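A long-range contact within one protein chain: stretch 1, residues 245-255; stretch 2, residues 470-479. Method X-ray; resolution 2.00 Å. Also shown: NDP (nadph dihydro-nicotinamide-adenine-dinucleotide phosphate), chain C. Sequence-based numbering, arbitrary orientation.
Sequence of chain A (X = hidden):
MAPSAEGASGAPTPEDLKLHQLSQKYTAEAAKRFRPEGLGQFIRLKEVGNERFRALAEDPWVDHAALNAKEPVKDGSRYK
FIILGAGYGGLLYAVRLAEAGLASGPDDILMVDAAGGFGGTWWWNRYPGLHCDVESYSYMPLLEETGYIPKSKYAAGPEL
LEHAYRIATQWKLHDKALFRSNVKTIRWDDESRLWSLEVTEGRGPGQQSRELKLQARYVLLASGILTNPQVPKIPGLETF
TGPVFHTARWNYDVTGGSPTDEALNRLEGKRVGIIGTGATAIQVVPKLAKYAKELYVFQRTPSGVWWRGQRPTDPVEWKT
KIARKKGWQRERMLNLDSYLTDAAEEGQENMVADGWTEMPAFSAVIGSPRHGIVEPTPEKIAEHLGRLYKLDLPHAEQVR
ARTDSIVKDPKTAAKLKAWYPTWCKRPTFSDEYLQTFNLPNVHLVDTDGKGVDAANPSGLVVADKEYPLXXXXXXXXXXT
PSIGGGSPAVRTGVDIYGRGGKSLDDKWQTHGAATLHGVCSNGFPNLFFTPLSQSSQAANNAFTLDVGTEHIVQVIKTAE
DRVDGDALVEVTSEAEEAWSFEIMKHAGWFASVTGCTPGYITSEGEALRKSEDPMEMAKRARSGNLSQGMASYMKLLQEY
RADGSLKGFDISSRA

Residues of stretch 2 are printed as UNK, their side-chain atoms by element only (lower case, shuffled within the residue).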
# COMPACT_ATOMS: atom_id res chain seq x y z
N PHE A 245 -3.08 -11.57 -18.13
CA PHE A 245 -3.21 -10.25 -17.61
C PHE A 245 -2.99 -10.26 -16.12
O PHE A 245 -3.07 -11.31 -15.50
CB PHE A 245 -4.55 -9.58 -17.99
CG PHE A 245 -5.76 -10.38 -17.68
CD1 PHE A 245 -6.40 -10.26 -16.46
CD2 PHE A 245 -6.30 -11.23 -18.65
CE1 PHE A 245 -7.54 -10.98 -16.19
CE2 PHE A 245 -7.42 -11.95 -18.39
CZ PHE A 245 -8.05 -11.83 -17.16
N HIS A 246 -2.64 -9.09 -15.58
CA HIS A 246 -2.43 -8.94 -14.14
C HIS A 246 -3.72 -8.37 -13.57
O HIS A 246 -4.47 -7.69 -14.23
CB HIS A 246 -1.16 -8.10 -13.87
CG HIS A 246 -0.64 -8.14 -12.46
ND1 HIS A 246 -1.29 -7.53 -11.41
CD2 HIS A 246 0.53 -8.60 -11.94
CE1 HIS A 246 -0.60 -7.69 -10.29
NE2 HIS A 246 0.53 -8.31 -10.59
N THR A 247 -4.07 -8.74 -12.36
CA THR A 247 -5.29 -8.26 -11.74
C THR A 247 -5.35 -6.74 -11.64
O THR A 247 -6.44 -6.11 -11.61
CB THR A 247 -5.38 -8.87 -10.30
OG1 THR A 247 -4.19 -8.61 -9.52
CG2 THR A 247 -5.50 -10.39 -10.39
N ALA A 248 -4.17 -6.15 -11.48
CA ALA A 248 -4.05 -4.67 -11.37
C ALA A 248 -4.23 -3.99 -12.76
O ALA A 248 -4.41 -2.78 -12.85
CB ALA A 248 -2.73 -4.31 -10.74
N ARG A 249 -4.19 -4.78 -13.83
CA ARG A 249 -4.58 -4.27 -15.17
C ARG A 249 -5.60 -5.23 -15.86
O ARG A 249 -5.28 -5.87 -16.92
CB ARG A 249 -3.32 -4.03 -16.00
CG ARG A 249 -2.21 -3.25 -15.30
CD ARG A 249 -2.45 -1.72 -15.30
NE ARG A 249 -1.29 -0.98 -14.68
CZ ARG A 249 -1.10 -0.76 -13.39
NH1 ARG A 249 -1.92 -1.22 -12.50
NH2 ARG A 249 -0.02 -0.06 -12.97
N TRP A 250 -6.81 -5.31 -15.27
CA TRP A 250 -7.78 -6.34 -15.68
C TRP A 250 -8.25 -6.19 -17.14
O TRP A 250 -8.64 -5.12 -17.56
CB TRP A 250 -8.98 -6.29 -14.84
CG TRP A 250 -9.88 -7.53 -14.99
CD1 TRP A 250 -11.00 -7.62 -15.74
CD2 TRP A 250 -9.74 -8.79 -14.31
NE1 TRP A 250 -11.57 -8.84 -15.59
CE2 TRP A 250 -10.81 -9.60 -14.74
CE3 TRP A 250 -8.80 -9.31 -13.40
CZ2 TRP A 250 -10.99 -10.91 -14.27
CZ3 TRP A 250 -8.97 -10.57 -12.90
CH2 TRP A 250 -10.06 -11.39 -13.35
N ASN A 251 -8.31 -7.31 -17.83
CA ASN A 251 -8.72 -7.36 -19.27
C ASN A 251 -10.13 -7.91 -19.43
O ASN A 251 -10.35 -9.13 -19.59
CB ASN A 251 -7.74 -8.16 -20.07
CG ASN A 251 -7.94 -7.98 -21.56
OD1 ASN A 251 -9.03 -7.59 -22.04
ND2 ASN A 251 -6.89 -8.23 -22.30
N TYR A 252 -11.07 -6.97 -19.42
CA TYR A 252 -12.45 -7.25 -19.59
C TYR A 252 -12.84 -7.71 -21.00
O TYR A 252 -13.98 -8.24 -21.18
CB TYR A 252 -13.29 -6.08 -19.13
CG TYR A 252 -13.47 -6.04 -17.59
CD1 TYR A 252 -14.20 -7.03 -16.94
CD2 TYR A 252 -12.92 -5.02 -16.82
CE1 TYR A 252 -14.39 -7.00 -15.58
CE2 TYR A 252 -13.11 -4.97 -15.44
CZ TYR A 252 -13.83 -5.99 -14.83
OH TYR A 252 -14.03 -6.00 -13.52
N ASP A 253 -11.94 -7.53 -21.97
CA ASP A 253 -12.23 -7.96 -23.34
C ASP A 253 -12.07 -9.46 -23.34
O ASP A 253 -12.82 -10.12 -23.98
CB ASP A 253 -11.32 -7.32 -24.42
CG ASP A 253 -11.63 -5.80 -24.66
OD1 ASP A 253 -12.79 -5.28 -24.48
OD2 ASP A 253 -10.69 -5.09 -25.04
N VAL A 254 -11.13 -9.98 -22.57
CA VAL A 254 -10.91 -11.43 -22.44
C VAL A 254 -12.00 -12.10 -21.60
O VAL A 254 -12.44 -13.21 -21.86
CB VAL A 254 -9.54 -11.69 -21.83
CG1 VAL A 254 -9.35 -13.16 -21.49
CG2 VAL A 254 -8.45 -11.23 -22.79
N THR A 255 -12.44 -11.38 -20.61
CA THR A 255 -13.15 -11.93 -19.51
C THR A 255 -14.67 -11.81 -19.76
O THR A 255 -15.51 -12.66 -19.31
CB THR A 255 -12.63 -11.12 -18.29
OG1 THR A 255 -11.66 -11.89 -17.57
CG2 THR A 255 -13.65 -10.68 -17.51
N UNK A 470 -6.40 -22.08 -20.73
CA UNK A 470 -6.85 -21.13 -21.76
C UNK A 470 -6.47 -19.67 -21.44
O UNK A 470 -5.89 -19.01 -22.28
o UNK A 470 -8.03 -23.26 -22.98
c UNK A 470 -8.82 -22.57 -22.28
c UNK A 470 -8.36 -21.20 -21.88
o UNK A 470 -9.94 -22.94 -21.87
N UNK A 471 -6.82 -19.20 -20.24
CA UNK A 471 -6.63 -17.80 -19.86
C UNK A 471 -5.84 -17.81 -18.57
O UNK A 471 -6.20 -18.57 -17.69
c UNK A 471 -10.25 -16.79 -20.78
c UNK A 471 -7.90 -15.83 -18.91
c UNK A 471 -8.76 -17.05 -20.94
c UNK A 471 -8.00 -17.18 -19.63
N UNK A 472 -4.79 -16.98 -18.45
CA UNK A 472 -3.98 -16.90 -17.23
C UNK A 472 -4.09 -15.53 -16.56
O UNK A 472 -3.85 -14.48 -17.18
c UNK A 472 -0.11 -17.23 -16.84
c UNK A 472 -2.53 -17.20 -17.53
c UNK A 472 -1.72 -18.22 -15.29
c UNK A 472 -1.53 -17.14 -16.35
N UNK A 473 -4.43 -15.55 -15.28
CA UNK A 473 -4.55 -14.34 -14.45
C UNK A 473 -3.42 -14.30 -13.44
O UNK A 473 -3.18 -15.27 -12.77
c UNK A 473 -5.87 -14.35 -13.64
c UNK A 473 -6.08 -13.04 -12.90
c UNK A 473 -7.05 -14.59 -14.55
N UNK A 474 -2.71 -13.17 -13.39
CA UNK A 474 -1.55 -12.96 -12.55
C UNK A 474 -2.00 -12.04 -11.41
O UNK A 474 -2.31 -10.86 -11.58
c UNK A 474 -0.38 -12.36 -13.32
c UNK A 474 0.16 -13.16 -14.54
c UNK A 474 0.51 -14.61 -14.20
c UNK A 474 1.39 -12.47 -15.16
N UNK A 475 -2.13 -12.65 -10.25
CA UNK A 475 -2.51 -11.99 -9.03
C UNK A 475 -1.28 -12.13 -8.13
O UNK A 475 -1.36 -12.65 -6.98
o UNK A 475 -3.89 -12.36 -7.19
c UNK A 475 -3.72 -12.71 -8.48
N UNK A 476 -0.14 -11.70 -8.68
CA UNK A 476 1.15 -11.90 -8.09
C UNK A 476 1.68 -10.61 -7.42
O UNK A 476 2.83 -10.54 -6.96
c UNK A 476 2.10 -12.44 -9.14
c UNK A 476 1.80 -13.94 -9.35
o UNK A 476 1.84 -11.77 -10.37
N UNK A 477 0.84 -9.60 -7.33
CA UNK A 477 1.12 -8.55 -6.42
C UNK A 477 1.96 -7.47 -7.08
O UNK A 477 1.95 -7.37 -8.31
N UNK A 478 2.61 -6.67 -6.24
CA UNK A 478 3.28 -5.39 -6.60
C UNK A 478 4.63 -5.37 -5.99
O UNK A 478 4.87 -5.99 -4.97
c UNK A 478 -0.84 -3.42 -7.73
c UNK A 478 0.21 -5.08 -5.69
c UNK A 478 2.52 -4.18 -6.00
c UNK A 478 -1.16 -5.14 -6.03
c UNK A 478 0.55 -3.38 -7.39
o UNK A 478 -3.06 -4.39 -7.33
c UNK A 478 1.08 -4.20 -6.34
c UNK A 478 -1.69 -4.31 -7.05
N UNK A 479 5.53 -4.55 -6.54
CA UNK A 479 6.83 -4.31 -5.86
C UNK A 479 6.57 -3.94 -4.37
O UNK A 479 5.69 -3.12 -4.06
c UNK A 479 8.04 -3.65 -7.96
c UNK A 479 8.98 -2.92 -5.75
c UNK A 479 7.69 -3.22 -6.55
PA NDP C . 0.27 -10.20 -2.86
O1A NDP C . 1.77 -9.79 -3.11
O2A NDP C . -0.40 -10.06 -1.52
O5B NDP C . 0.11 -11.69 -3.44
C5B NDP C . 0.85 -12.18 -4.54
C4B NDP C . 0.57 -13.67 -4.52
O4B NDP C . 1.30 -14.32 -5.59
C3B NDP C . 1.01 -14.30 -3.19
O3B NDP C . -0.05 -15.13 -2.69
C2B NDP C . 2.26 -15.03 -3.63
O2B NDP C . 2.63 -16.15 -2.77
C1B NDP C . 1.93 -15.44 -5.04
N9A NDP C . 3.14 -15.80 -5.78
C8A NDP C . 4.29 -15.07 -5.94
N7A NDP C . 5.20 -15.75 -6.66
C5A NDP C . 4.59 -16.93 -6.93
C6A NDP C . 5.00 -18.15 -7.63
N6A NDP C . 6.22 -18.18 -8.15
N1A NDP C . 4.11 -19.16 -7.70
C2A NDP C . 2.85 -19.12 -7.15
N3A NDP C . 2.39 -18.05 -6.47
C4A NDP C . 3.24 -16.97 -6.35
O3 NDP C . -0.68 -9.39 -3.85
PN NDP C . -2.28 -9.05 -3.78
O1N NDP C . -2.57 -8.28 -5.11
O2N NDP C . -3.11 -10.28 -3.52
O5D NDP C . -2.45 -8.05 -2.51
C5D NDP C . -1.57 -6.88 -2.44
C4D NDP C . -2.06 -5.88 -1.41
O4D NDP C . -3.28 -5.25 -1.86
C3D NDP C . -2.55 -6.62 -0.16
O3D NDP C . -1.52 -7.29 0.65
C2D NDP C . -3.49 -5.57 0.47
O2D NDP C . -2.73 -4.51 1.15
C1D NDP C . -4.27 -5.12 -0.76
P2B NDP C . 3.64 -15.89 -1.52
O1X NDP C . 4.77 -15.03 -2.11
O2X NDP C . 4.22 -17.22 -1.10
O3X NDP C . 2.79 -15.31 -0.38
O HOH W 1 -4.49 -6.47 -8.08

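Position 470 has four side-chain atoms, two carbons with the second carrying two oxygens, and none comes within reach of stretch 1. A carboxylate bonded directly to CB identifies Asp470.

Position 471 has four carbons, forked at the first, with one arm two carbons long. The short arm's carbon lies 3.9 Å from CE2 of Phe245, and the end of the long arm is 3.8 Å from CG1 of Val254, so the side chain touches both the strand and the helix of stretch 1. This is Ile471.

Position 472 also has four carbons, but forked at the second. The CA-to-CB bond points sideways, and the closest side-chain approach is CB of 472 to Phe245 N, 5.7 Å; the backbone makes the contact, Phe245 N donating to O of 472 at 3.2 Å and 149°. The fork gives Leu472.

At position 473 one carbon carries two others. One methyl is 3.9 Å from Phe245 CZ, while the other lies 3.8 Å from Trp250 CZ3 and 3.7 Å from Thr247 CG2, and also reaches Phe245 CE1 at 4.2 Å. The three-carbon fork fits Val473.

Four carbons forked at the second recur at position 474. Its CB is 4.1 Å from His246 CD2. Its backbone is used twice: N of 474 donates to Phe245 O (2.8 Å, 158°), and O of 474 accepts from Thr247 N (2.9 Å, 157°). The residue is Leu474.

Position 475 has one carbon, then one oxygen. The CA-to-CB bond points away overall, yet CB still approaches Thr247 CG2 at 3.5 Å. This is Ser475.

At position 476 a carbon carries one oxygen and one carbon. The oxygen is 3.7 Å from His246 NE2, a contact without a hydrogen bond. The pattern is that of Thr476.

Position 477 has no side-chain atoms, and its backbone O accepts a weak bond from His246 NE2 (2.8 Å, 128°). It is Gly477. Phi/psi of 89/-161° would jam a CB against the preceding carbonyl O, and an ideal CB would also lie 2.2 Å from NDP O1A.

Position 478 carries one carbon and a six-carbon ring bearing an oxygen. That oxygen lies 3.4 Å from Ala248 CB, and the ring receives the edge of His246 on its face, with planes at 66°. This is Tyr478.

Position 479 is a three-carbon fork, out of reach: Val479.

The contact is a short parallel pairing, Phe245 with Val473 and His246 with Leu474, held by three backbone hydrogen bonds. Apolar packing reinforces it around Ile471 and Val473. Beyond the strand, one water bridges Thr247 OG1 and Tyr478 OH, its O 2.6 Å from each, and Gly477 CA reaches NDP O3 at 3.2 Å.

Stretch 2 (470-479) DILVLSTGYV
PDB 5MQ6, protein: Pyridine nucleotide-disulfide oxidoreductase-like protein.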